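PDB 3MWF: iron-regulated ABC transporter siderophore-binding protein SirA from Staphylococcus aureus subsp. aureus, which binds the siderophore staphyloferrin B and probably hands its iron complex to the membrane part of an ABC transporter for iron uptake. Local coordinates for residues S48-P53 against D267-N272; P84-A89 against K125-E130; A145-D150 against K282-L287; D221-V226 against K249-L254. One frame throughout, in Å; residues are numbered along the deposited sequence. Where two conformers were deposited one is given.

Interaction 1. Residues S48-P53 against D267-N272. With SE8 (5-[(2-{[(3S)-5-{[(2S)-2-amino-2-carboxyethyl]amino}-3-carboxy-3-hydroxy-5-oxopentanoyl]amino}ethyl)amino]-2,5-dioxopentanoic acid), chain C.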
# COMPACT_ATOMS: atom_id res chain seq x y z
N SER A 48 10.27 -7.42 5.43
CA SER A 48 8.85 -7.15 5.58
C SER A 48 8.57 -6.43 6.89
O SER A 48 9.31 -6.57 7.87
CB SER A 48 8.06 -8.45 5.49
OG SER A 48 8.58 -9.41 6.43
N TRP A 49 7.48 -5.68 6.94
CA TRP A 49 7.17 -4.94 8.14
C TRP A 49 6.74 -5.85 9.30
O TRP A 49 7.00 -5.55 10.48
CB TRP A 49 6.01 -3.98 7.88
CG TRP A 49 6.33 -2.77 7.05
CD1 TRP A 49 5.82 -2.47 5.81
CD2 TRP A 49 7.20 -1.68 7.40
NE1 TRP A 49 6.35 -1.27 5.35
CE2 TRP A 49 7.17 -0.75 6.32
CE3 TRP A 49 7.98 -1.39 8.52
CZ2 TRP A 49 7.90 0.44 6.32
CZ3 TRP A 49 8.73 -0.20 8.53
CH2 TRP A 49 8.67 0.71 7.44
N THR A 50 6.05 -6.92 8.95
CA THR A 50 5.67 -7.95 9.94
C THR A 50 6.00 -9.29 9.30
O THR A 50 6.42 -9.32 8.13
CB THR A 50 4.16 -7.91 10.29
OG1 THR A 50 3.40 -8.18 9.10
CG2 THR A 50 3.76 -6.57 10.93
N GLN A 51 5.81 -10.39 10.04
CA GLN A 51 6.22 -11.71 9.52
C GLN A 51 7.67 -11.67 9.03
O GLN A 51 8.00 -12.30 8.04
CB GLN A 51 5.31 -12.17 8.38
CG GLN A 51 3.84 -12.26 8.82
CD GLN A 51 2.93 -12.77 7.73
OE1 GLN A 51 3.24 -12.71 6.55
NE2 GLN A 51 1.76 -13.28 8.14
N LYS A 52 8.54 -10.98 9.77
CA LYS A 52 9.91 -10.77 9.30
C LYS A 52 10.63 -12.10 9.12
O LYS A 52 10.40 -13.02 9.91
CB LYS A 52 10.69 -9.94 10.31
CG LYS A 52 10.15 -8.54 10.54
CD LYS A 52 11.11 -7.73 11.40
CE LYS A 52 10.58 -6.32 11.57
NZ LYS A 52 11.69 -5.38 11.99
N PRO A 53 11.53 -12.20 8.14
CA PRO A 53 12.00 -11.15 7.22
C PRO A 53 11.21 -11.02 5.92
O PRO A 53 11.46 -10.07 5.17
CB PRO A 53 13.42 -11.63 6.91
CG PRO A 53 13.30 -13.07 6.89
CD PRO A 53 12.37 -13.41 8.03
N ASP A 267 -6.83 -7.99 7.38
CA ASP A 267 -5.41 -8.36 7.35
C ASP A 267 -4.59 -7.13 7.02
O ASP A 267 -4.70 -6.60 5.91
CB ASP A 267 -5.17 -9.42 6.27
CG ASP A 267 -3.86 -10.11 6.45
OD1 ASP A 267 -2.81 -9.44 6.63
OD2 ASP A 267 -3.87 -11.35 6.47
N GLU A 268 -3.77 -6.69 7.97
CA GLU A 268 -2.91 -5.49 7.73
C GLU A 268 -1.98 -5.64 6.52
O GLU A 268 -1.60 -4.63 5.92
CB GLU A 268 -2.09 -5.14 8.98
CG GLU A 268 -1.09 -6.27 9.38
CD GLU A 268 -0.27 -5.96 10.61
OE1 GLU A 268 0.04 -4.79 10.93
OE2 GLU A 268 0.08 -6.92 11.30
N ILE A 269 -1.59 -6.87 6.18
CA ILE A 269 -0.66 -7.06 5.05
C ILE A 269 -1.34 -6.72 3.73
O ILE A 269 -0.83 -5.94 2.94
CB ILE A 269 -0.07 -8.49 5.04
CG1 ILE A 269 0.69 -8.70 6.34
CG2 ILE A 269 0.84 -8.70 3.82
CD1 ILE A 269 1.10 -10.19 6.55
N THR A 270 -2.54 -7.28 3.56
CA THR A 270 -3.37 -6.96 2.38
C THR A 270 -3.76 -5.48 2.32
O THR A 270 -3.71 -4.86 1.25
CB THR A 270 -4.63 -7.82 2.42
OG1 THR A 270 -4.22 -9.17 2.24
CG2 THR A 270 -5.62 -7.45 1.28
N TRP A 271 -4.18 -4.96 3.47
CA TRP A 271 -4.80 -3.65 3.53
C TRP A 271 -3.82 -2.49 3.56
O TRP A 271 -4.23 -1.35 3.29
CB TRP A 271 -5.81 -3.56 4.68
CG TRP A 271 -7.11 -4.21 4.29
CD1 TRP A 271 -7.38 -5.56 4.25
CD2 TRP A 271 -8.28 -3.54 3.82
NE1 TRP A 271 -8.67 -5.76 3.79
CE2 TRP A 271 -9.24 -4.54 3.51
CE3 TRP A 271 -8.61 -2.19 3.62
CZ2 TRP A 271 -10.52 -4.22 3.03
CZ3 TRP A 271 -9.89 -1.87 3.14
CH2 TRP A 271 -10.84 -2.89 2.86
N ASN A 272 -2.55 -2.75 3.90
CA ASN A 272 -1.60 -1.65 3.90
C ASN A 272 -0.13 -2.03 3.72
O ASN A 272 0.62 -1.32 3.01
CB ASN A 272 -1.70 -0.84 5.21
CG ASN A 272 -0.93 0.45 5.12
OD1 ASN A 272 -1.11 1.23 4.17
ND2 ASN A 272 -0.06 0.70 6.09
C1 SE8 C . 7.34 3.66 9.37
C2 SE8 C . 6.25 3.11 10.24
C3 SE8 C . 6.04 1.63 9.97
N4 SE8 C . 5.52 1.36 8.64
C5 SE8 C . 4.23 1.24 8.40
C6 SE8 C . 3.81 1.13 6.95
C7 SE8 C . 3.69 2.52 6.31
C8 SE8 C . 3.44 2.33 4.81
C9 SE8 C . 3.08 3.61 4.06
N10 SE8 C . 3.66 4.75 4.45
C11 SE8 C . 3.36 5.97 3.74
C12 SE8 C . 4.61 6.55 3.11
N13 SE8 C . 4.45 7.96 2.78
C14 SE8 C . 4.62 8.98 3.67
C15 SE8 C . 5.38 8.74 4.94
C16 SE8 C . 4.35 8.09 5.82
C17 SE8 C . 4.86 7.09 6.81
C18 SE8 C . 4.49 7.39 8.18
O19 SE8 C . 8.54 3.37 9.65
O20 SE8 C . 7.02 4.42 8.43
N21 SE8 C . 5.01 3.87 10.00
O22 SE8 C . 3.37 1.22 9.26
C23 SE8 C . 2.59 3.32 6.99
O24 SE8 C . 1.39 3.05 6.73
O25 SE8 C . 2.90 4.24 7.79
O26 SE8 C . 4.92 3.24 6.56
O27 SE8 C . 2.29 3.56 3.12
O28 SE8 C . 4.15 10.09 3.50
O29 SE8 C . 5.43 6.04 6.48
O30 SE8 C . 4.42 6.45 8.98
O31 SE8 C . 4.19 8.56 8.52
O HOH W 1 1.00 -9.11 10.22
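Thr50 and Ile269 mark where the two backbones come nearest, their CA atoms 8.0 Å apart, as an irregular loop faces the first turn of helix 268-273. Asp267 caps that helix: its OD1 accepts from Ile269 N at 2.9 Å through the anti lone pair. Direct hydrogen bonds between the segments are absent, and water does the polar bridging. The water sits 2.8 Å from Thr50 OG1 and donates to Glu268 OE2 at 2.6 Å. With a chi1 of 62°, Thr50 has OG1 between its backbone N and carbonyl carbon, and CG2, anti to the carbonyl carbon, comes from the opposite direction to Glu268 and lies 3.7 Å from its OE2. The other carboxylate oxygen, OE1, is hydrogen-bonded to Ser228 OG. At the outer edge, Ile269 CD1 presses on the Gln51 amide almost equally far from its carbon, oxygen and nitrogen, 3.3 Å from Gln51 OE1 in plain van der Waals contact; the hydrogen bond of OE1 comes from Glu56 N. Both segments reach the siderophore. Trp49 lays one ring face under the ligand atom N4, which is 3.3 Å above the plane, while Asn272 ND2 donates to carboxylate O24 at 2.8 Å and 159°. The contact thus bridges the two lobes beside the pocket: Trp49 also touches Gln29 of helix 29-37 and Leu273 of helix 268-273, and Thr270 and Trp271 lean on helix 277-290.

Interaction 2. Residues P84-A89 against K125-E130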
# COMPACT_ATOMS: atom_id res chain seq x y z
N PRO A 84 24.09 -5.19 -7.51
CA PRO A 84 22.86 -5.05 -8.28
C PRO A 84 23.10 -4.29 -9.57
O PRO A 84 24.08 -3.53 -9.68
CB PRO A 84 21.96 -4.23 -7.36
CG PRO A 84 22.88 -3.49 -6.47
CD PRO A 84 24.19 -4.22 -6.41
N ASP A 85 22.24 -4.51 -10.55
CA ASP A 85 22.24 -3.66 -11.73
C ASP A 85 21.07 -2.68 -11.76
O ASP A 85 20.99 -1.83 -12.66
CB ASP A 85 22.37 -4.47 -13.03
CG ASP A 85 21.44 -5.64 -13.11
OD1 ASP A 85 20.35 -5.62 -12.50
OD2 ASP A 85 21.78 -6.61 -13.84
N LEU A 86 20.17 -2.78 -10.77
CA LEU A 86 19.06 -1.84 -10.64
C LEU A 86 18.61 -1.79 -9.18
O LEU A 86 18.47 -2.85 -8.54
CB LEU A 86 17.88 -2.26 -11.51
CG LEU A 86 16.64 -1.36 -11.47
CD1 LEU A 86 16.98 0.04 -12.03
CD2 LEU A 86 15.50 -1.99 -12.23
N ILE A 87 18.45 -0.58 -8.66
CA ILE A 87 17.88 -0.39 -7.33
C ILE A 87 16.56 0.36 -7.49
O ILE A 87 16.51 1.35 -8.21
CB ILE A 87 18.83 0.38 -6.40
CG1 ILE A 87 20.14 -0.42 -6.25
CG2 ILE A 87 18.17 0.71 -5.01
CD1 ILE A 87 21.29 0.41 -5.69
N VAL A 88 15.50 -0.12 -6.83
CA VAL A 88 14.22 0.60 -6.88
C VAL A 88 13.99 1.23 -5.49
O VAL A 88 13.91 0.52 -4.46
CB VAL A 88 13.01 -0.33 -7.25
CG1 VAL A 88 11.69 0.46 -7.29
CG2 VAL A 88 13.23 -1.01 -8.61
N ALA A 89 13.92 2.56 -5.46
CA ALA A 89 13.89 3.33 -4.23
C ALA A 89 12.63 4.18 -4.25
O ALA A 89 11.89 4.15 -5.23
CB ALA A 89 15.13 4.26 -4.14
N LYS A 125 9.21 -0.24 -17.12
CA LYS A 125 10.17 0.46 -17.97
C LYS A 125 11.63 0.12 -17.63
O LYS A 125 12.44 -0.16 -18.51
CB LYS A 125 9.95 1.97 -17.94
CG LYS A 125 10.73 2.72 -19.02
CD LYS A 125 10.15 4.11 -19.30
CE LYS A 125 11.07 4.93 -20.22
NZ LYS A 125 11.36 4.25 -21.53
N ALA A 126 11.94 0.11 -16.33
CA ALA A 126 13.29 -0.10 -15.86
C ALA A 126 13.77 -1.51 -16.15
O ALA A 126 14.96 -1.72 -16.45
CB ALA A 126 13.39 0.21 -14.35
N LEU A 127 12.84 -2.47 -16.09
CA LEU A 127 13.18 -3.89 -16.23
C LEU A 127 13.06 -4.44 -17.65
O LEU A 127 13.39 -5.62 -17.88
CB LEU A 127 12.31 -4.75 -15.29
CG LEU A 127 12.60 -4.62 -13.79
CD1 LEU A 127 11.46 -5.23 -12.99
CD2 LEU A 127 13.89 -5.33 -13.48
N GLY A 128 12.61 -3.60 -18.57
CA GLY A 128 12.22 -4.02 -19.93
C GLY A 128 11.08 -5.03 -19.88
O GLY A 128 11.10 -6.04 -20.59
N LYS A 129 10.11 -4.77 -19.00
CA LYS A 129 8.92 -5.61 -18.87
C LYS A 129 7.65 -4.76 -19.06
O LYS A 129 6.65 -4.95 -18.35
CB LYS A 129 8.90 -6.29 -17.50
CG LYS A 129 10.05 -7.25 -17.23
CD LYS A 129 9.89 -8.59 -17.92
CE LYS A 129 11.01 -9.52 -17.50
NZ LYS A 129 11.04 -10.73 -18.35
N GLU A 130 7.70 -3.85 -20.03
CA GLU A 130 6.59 -2.92 -20.28
C GLU A 130 5.29 -3.61 -20.64
O GLU A 130 4.22 -3.24 -20.13
CB GLU A 130 6.96 -1.90 -21.35
CG GLU A 130 7.89 -0.82 -20.82
CD GLU A 130 8.23 0.22 -21.86
OE1 GLU A 130 7.30 0.82 -22.43
OE2 GLU A 130 9.44 0.45 -22.09
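Leu86 of strand 86-90 packs against Ala126 and Leu127 in the last turn of helix 116-127, and these three buried side chains make the whole contact. One methyl does the work on the strand side: Leu86 CD2 lies 3.7 Å from Ala126 CB and 3.9 Å from Leu127 CD2. With CG anti to the backbone N (chi1 -180°), Leu86 extends its branch toward the helix. The small Ala126 lets it come close to the helix, with the Leu86 and Ala126 CA atoms 8.0 Å apart. Leu127 reaches in with the end of its side chain, at about a right angle to Leu86. Just beyond, the packing gives way to the surface. Exposed Gly128 follows the helix in a Schellman motif, with a positive phi of 60°, and its O accepts from Lys20 NZ. Lys125 and Glu130 are likewise exposed, while Lys129 takes the N-cap position of the next helix. On the strand side Asp85 turns its carboxylate to the backbone N-H groups of Lys22 and Arg23. The strand itself is hydrogen-bonded to its parallel neighbours 24-26 and 107-110 in the mixed six-stranded sheet. Between the two segments the chemistry is purely hydrocarbon: no hydrogen bond or charge sets a direction, so the contact rests on van der Waals and hydrophobic packing, which depends on shape and not on bond direction.

Interaction 3. Residues A145-D150 against K282-L287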
# COMPACT_ATOMS: atom_id res chain seq x y z
N ALA A 145 -13.39 -2.49 -12.71
CA ALA A 145 -14.64 -2.30 -13.49
C ALA A 145 -15.73 -3.29 -13.08
O ALA A 145 -16.89 -2.90 -12.88
CB ALA A 145 -14.36 -2.38 -15.01
N ALA A 146 -15.36 -4.57 -12.93
CA ALA A 146 -16.30 -5.59 -12.47
C ALA A 146 -16.80 -5.32 -11.06
O ALA A 146 -17.97 -5.54 -10.76
CB ALA A 146 -15.65 -6.99 -12.52
N PHE A 147 -15.92 -4.85 -10.17
CA PHE A 147 -16.36 -4.54 -8.83
C PHE A 147 -17.42 -3.42 -8.82
O PHE A 147 -18.41 -3.50 -8.08
CB PHE A 147 -15.20 -4.14 -7.91
CG PHE A 147 -15.66 -3.82 -6.50
CD1 PHE A 147 -15.77 -4.84 -5.55
CD2 PHE A 147 -16.06 -2.52 -6.15
CE1 PHE A 147 -16.23 -4.57 -4.27
CE2 PHE A 147 -16.53 -2.24 -4.86
CZ PHE A 147 -16.61 -3.26 -3.92
N GLN A 148 -17.17 -2.38 -9.60
CA GLN A 148 -18.11 -1.25 -9.70
C GLN A 148 -19.49 -1.72 -10.18
O GLN A 148 -20.51 -1.35 -9.60
CB GLN A 148 -17.55 -0.18 -10.62
CG GLN A 148 -16.36 0.55 -9.97
CD GLN A 148 -16.00 1.83 -10.65
OE1 GLN A 148 -14.83 2.21 -10.70
NE2 GLN A 148 -17.01 2.52 -11.17
N LYS A 149 -19.49 -2.60 -11.18
CA LYS A 149 -20.75 -3.20 -11.67
C LYS A 149 -21.49 -3.99 -10.59
O LYS A 149 -22.69 -3.79 -10.39
CB LYS A 149 -20.50 -4.07 -12.91
CG LYS A 149 -20.01 -3.33 -14.14
CD LYS A 149 -20.08 -4.24 -15.39
CE LYS A 149 -18.99 -3.96 -16.43
NZ LYS A 149 -18.66 -2.52 -16.58
N ASP A 150 -20.78 -4.86 -9.87
CA ASP A 150 -21.36 -5.68 -8.83
C ASP A 150 -21.82 -4.86 -7.62
O ASP A 150 -22.82 -5.18 -6.98
CB ASP A 150 -20.37 -6.76 -8.39
CG ASP A 150 -19.98 -7.71 -9.53
OD1 ASP A 150 -20.78 -7.87 -10.48
OD2 ASP A 150 -18.88 -8.31 -9.48
N LYS A 282 -6.12 -8.96 -4.08
CA LYS A 282 -6.61 -9.53 -2.84
C LYS A 282 -7.53 -8.61 -2.02
O LYS A 282 -8.49 -9.08 -1.42
CB LYS A 282 -5.43 -10.00 -1.99
CG LYS A 282 -5.83 -10.81 -0.79
CD LYS A 282 -6.03 -12.26 -1.21
CE LYS A 282 -6.04 -13.15 0.00
NZ LYS A 282 -7.35 -13.03 0.69
N LEU A 283 -7.22 -7.32 -1.98
CA LEU A 283 -8.07 -6.37 -1.27
C LEU A 283 -9.48 -6.34 -1.89
O LEU A 283 -10.48 -6.43 -1.17
CB LEU A 283 -7.39 -4.98 -1.23
CG LEU A 283 -7.98 -3.92 -0.30
CD1 LEU A 283 -6.97 -2.79 -0.06
CD2 LEU A 283 -9.29 -3.34 -0.86
N ILE A 284 -9.54 -6.30 -3.21
CA ILE A 284 -10.83 -6.31 -3.93
C ILE A 284 -11.62 -7.60 -3.60
O ILE A 284 -12.83 -7.56 -3.31
CB ILE A 284 -10.64 -6.12 -5.46
CG1 ILE A 284 -10.02 -4.73 -5.76
CG2 ILE A 284 -12.01 -6.20 -6.15
CD1 ILE A 284 -9.51 -4.48 -7.21
N ASP A 285 -10.92 -8.74 -3.59
CA ASP A 285 -11.56 -10.00 -3.17
C ASP A 285 -12.10 -9.91 -1.75
O ASP A 285 -13.22 -10.38 -1.47
CB ASP A 285 -10.54 -11.16 -3.20
CG ASP A 285 -10.29 -11.68 -4.59
OD1 ASP A 285 -11.03 -11.34 -5.55
OD2 ASP A 285 -9.32 -12.46 -4.70
N ASP A 286 -11.32 -9.32 -0.84
CA ASP A 286 -11.74 -9.10 0.54
C ASP A 286 -13.05 -8.32 0.62
O ASP A 286 -13.93 -8.66 1.41
CB ASP A 286 -10.67 -8.35 1.32
CG ASP A 286 -9.61 -9.26 1.89
OD1 ASP A 286 -9.71 -10.49 1.70
OD2 ASP A 286 -8.67 -8.74 2.54
N LEU A 287 -13.16 -7.28 -0.20
CA LEU A 287 -14.35 -6.45 -0.26
C LEU A 287 -15.60 -7.23 -0.68
O LEU A 287 -16.65 -7.07 -0.06
CB LEU A 287 -14.13 -5.27 -1.19
CG LEU A 287 -13.19 -4.19 -0.64
CD1 LEU A 287 -12.92 -3.21 -1.77
CD2 LEU A 287 -13.80 -3.49 0.59
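A buried, apolar helix-to-helix contact joins Phe147, on the long helix 130-155, to Ile284 and Leu287 of helix 277-290 near the C terminus. The two short segments run in broadly the same direction, and their backbones are nearest at Phe147 and Ile284, whose CA atoms are 7.6 Å apart. Phe147 supplies the projecting side chain. A chi1 of -180° stretches its ring across to the other helix, where it meets two residues one turn apart. Phe147 CE1 lies 3.8 Å from Leu287 CB, with the two side chains crossing at about a right angle. Phe147 CD1 is 4.0 Å from Ile284 CG2, and the same methyl reaches back to Phe147 CB at 4.2 Å. CG2 is the Ile284 branch that does the touching. Both partners approach the ring obliquely, and no hydrogen bond joins the two segments. Tyr288 adds an edge-to-face meeting with Phe147, while its OH bonds to Asp150 OD2, so Tyr288 meets helix 130-155 through both its ring and its hydroxyl. A salt bridge from Asp285 OD1 to Lys143 NZ adds a second polar tie between the helices. Leu287 also touches Leu185 of helix 179-187, and Leu188 touches both Phe147 and Leu287. A single long helix joining two lobes, each built on its own sheet, is characteristic of class III siderophore-binding proteins; here the C-terminal helix 277-290 packs against that connecting helix.

Interaction 4. Residues D221-V226 against K249-L254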
# COMPACT_ATOMS: atom_id res chain seq x y z
N ASP A 221 -20.50 5.45 5.33
CA ASP A 221 -21.51 4.37 5.29
C ASP A 221 -20.95 3.00 5.68
O ASP A 221 -21.67 2.16 6.22
CB ASP A 221 -22.13 4.30 3.91
CG ASP A 221 -22.74 5.62 3.49
OD1 ASP A 221 -23.42 6.25 4.32
OD2 ASP A 221 -22.47 6.03 2.36
N HIS A 222 -19.67 2.78 5.40
CA HIS A 222 -18.97 1.57 5.85
C HIS A 222 -17.55 1.94 6.27
O HIS A 222 -16.88 2.72 5.58
CB HIS A 222 -18.91 0.54 4.71
CG HIS A 222 -18.61 -0.84 5.20
ND1 HIS A 222 -19.59 -1.80 5.38
CD2 HIS A 222 -17.45 -1.40 5.60
CE1 HIS A 222 -19.04 -2.89 5.89
NE2 HIS A 222 -17.74 -2.68 6.02
N ILE A 223 -17.08 1.32 7.36
CA ILE A 223 -15.75 1.62 7.90
C ILE A 223 -14.94 0.34 7.96
O ILE A 223 -15.43 -0.69 8.41
CB ILE A 223 -15.85 2.29 9.30
CG1 ILE A 223 -16.47 3.70 9.18
CG2 ILE A 223 -14.47 2.32 10.02
CD1 ILE A 223 -16.72 4.39 10.55
N PHE A 224 -13.70 0.42 7.47
CA PHE A 224 -12.81 -0.72 7.42
C PHE A 224 -11.76 -0.48 8.47
O PHE A 224 -11.05 0.53 8.41
CB PHE A 224 -12.20 -0.77 6.02
CG PHE A 224 -13.22 -0.99 4.95
CD1 PHE A 224 -13.71 -2.28 4.71
CD2 PHE A 224 -13.77 0.08 4.23
CE1 PHE A 224 -14.68 -2.50 3.75
CE2 PHE A 224 -14.74 -0.12 3.24
CZ PHE A 224 -15.20 -1.43 3.00
N VAL A 225 -11.67 -1.38 9.44
CA VAL A 225 -10.73 -1.18 10.56
C VAL A 225 -9.47 -2.05 10.43
O VAL A 225 -9.58 -3.27 10.31
CB VAL A 225 -11.43 -1.46 11.90
CG1 VAL A 225 -10.45 -1.42 13.07
CG2 VAL A 225 -12.55 -0.46 12.14
N VAL A 226 -8.30 -1.42 10.50
CA VAL A 226 -7.01 -2.12 10.40
C VAL A 226 -6.22 -1.90 11.68
O VAL A 226 -5.97 -0.75 12.07
CB VAL A 226 -6.16 -1.62 9.21
CG1 VAL A 226 -4.87 -2.44 9.07
CG2 VAL A 226 -6.92 -1.66 7.90
N LYS A 249 -18.20 7.85 22.89
CA LYS A 249 -19.50 8.29 22.35
C LYS A 249 -19.39 8.73 20.88
O LYS A 249 -20.32 8.53 20.10
CB LYS A 249 -20.13 9.40 23.20
CG LYS A 249 -19.31 10.69 23.30
CD LYS A 249 -20.15 11.97 23.17
CE LYS A 249 -21.18 12.18 24.30
NZ LYS A 249 -22.05 13.38 23.99
N GLU A 250 -18.22 9.30 20.53
CA GLU A 250 -17.99 9.71 19.13
C GLU A 250 -18.05 8.54 18.17
O GLU A 250 -18.67 8.61 17.12
CB GLU A 250 -16.65 10.46 18.98
CG GLU A 250 -16.58 11.83 19.66
CD GLU A 250 -16.20 11.79 21.14
OE1 GLU A 250 -15.98 10.70 21.73
OE2 GLU A 250 -16.08 12.90 21.73
N TRP A 251 -17.41 7.42 18.54
CA TRP A 251 -17.41 6.27 17.68
C TRP A 251 -18.84 5.73 17.53
O TRP A 251 -19.28 5.37 16.45
CB TRP A 251 -16.47 5.20 18.26
CG TRP A 251 -16.40 3.95 17.44
CD1 TRP A 251 -17.13 2.80 17.63
CD2 TRP A 251 -15.54 3.69 16.32
NE1 TRP A 251 -16.78 1.86 16.70
CE2 TRP A 251 -15.79 2.38 15.89
CE3 TRP A 251 -14.54 4.45 15.66
CZ2 TRP A 251 -15.13 1.80 14.80
CZ3 TRP A 251 -13.87 3.87 14.58
CH2 TRP A 251 -14.17 2.56 14.16
N LYS A 252 -19.56 5.70 18.64
CA LYS A 252 -20.90 5.11 18.64
C LYS A 252 -21.90 5.93 17.81
O LYS A 252 -22.94 5.42 17.41
CB LYS A 252 -21.36 4.92 20.07
CG LYS A 252 -20.44 3.92 20.75
CD LYS A 252 -20.73 3.76 22.22
CE LYS A 252 -19.72 2.77 22.79
NZ LYS A 252 -19.31 1.73 21.76
N ASN A 253 -21.52 7.16 17.50
CA ASN A 253 -22.37 8.03 16.68
C ASN A 253 -22.05 8.02 15.19
O ASN A 253 -22.81 8.58 14.39
CB ASN A 253 -22.37 9.44 17.24
CG ASN A 253 -23.36 9.61 18.38
OD1 ASN A 253 -24.48 10.04 18.18
ND2 ASN A 253 -22.96 9.21 19.57
N LEU A 254 -20.96 7.35 14.80
CA LEU A 254 -20.66 7.20 13.39
C LEU A 254 -21.80 6.45 12.69
O LEU A 254 -22.33 5.47 13.25
CB LEU A 254 -19.34 6.45 13.18
CG LEU A 254 -18.09 7.14 13.71
CD1 LEU A 254 -16.90 6.18 13.72
CD2 LEU A 254 -17.74 8.36 12.84
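Trp251 pushes the outer corner of its indole against Ile223 and Val225 of strand 222-227, in the beta-alpha-beta crossover that links this strand to its parallel neighbour 262-263. The bump is Trp251 CH2; the hollow is the dip between two methyls on the same face of the strand. CH2 settles 4.0 Å from Val225 CG2, which lies at the ring edge near its plane, and 4.2 Å from Ile223 CG2, which comes in obliquely. A chi1 of 180° swings the Trp251 indole away from its own backbone N and carries it from the short, weakly bonded helix 249-253 to the sheet. Leu254 packs beside it. Its CD1 rests 3.5 Å above one face of the Trp251 ring, displaced toward the rim, and meets Ile223 CD1 at 3.6 Å. Ile223 thus makes contact through both branches: CG2 borders the indole corner, and CD1 abuts the leucine. Ala256 also touches Ile223, and Val257 touches Trp251, so the following helix 255-258 carries the cover onward. Phe224 points to the other face of the sheet, where its ring meets Trp271. At the outer side of the short helix, Asn253 ND2 donates to Lys249 O at 2.8 Å and 169°, with that oxygen close to the plane of the Asn253 amide.

In the fold
From the N terminus, interaction 1 opens at 48-53 in the first lobe. Interaction 2 then opens at 84-89 and closes at 125-130, wholly within that span, tying helix to sheet in the same lobe. Interaction 3 opens at 145-150, on the helix leading to the second lobe, where interaction 4 opens at 221-226 and closes at 249-254, inside the spans of both 1 and 3. Interaction 1 closes at 267-272 and interaction 3 only at 282-287, so these two cross. Interactions 1, 3 and 4 adjoin through Trp271, Leu287 and Phe224; interaction 2 stands apart, its centre about 41 Å from that of interaction 4.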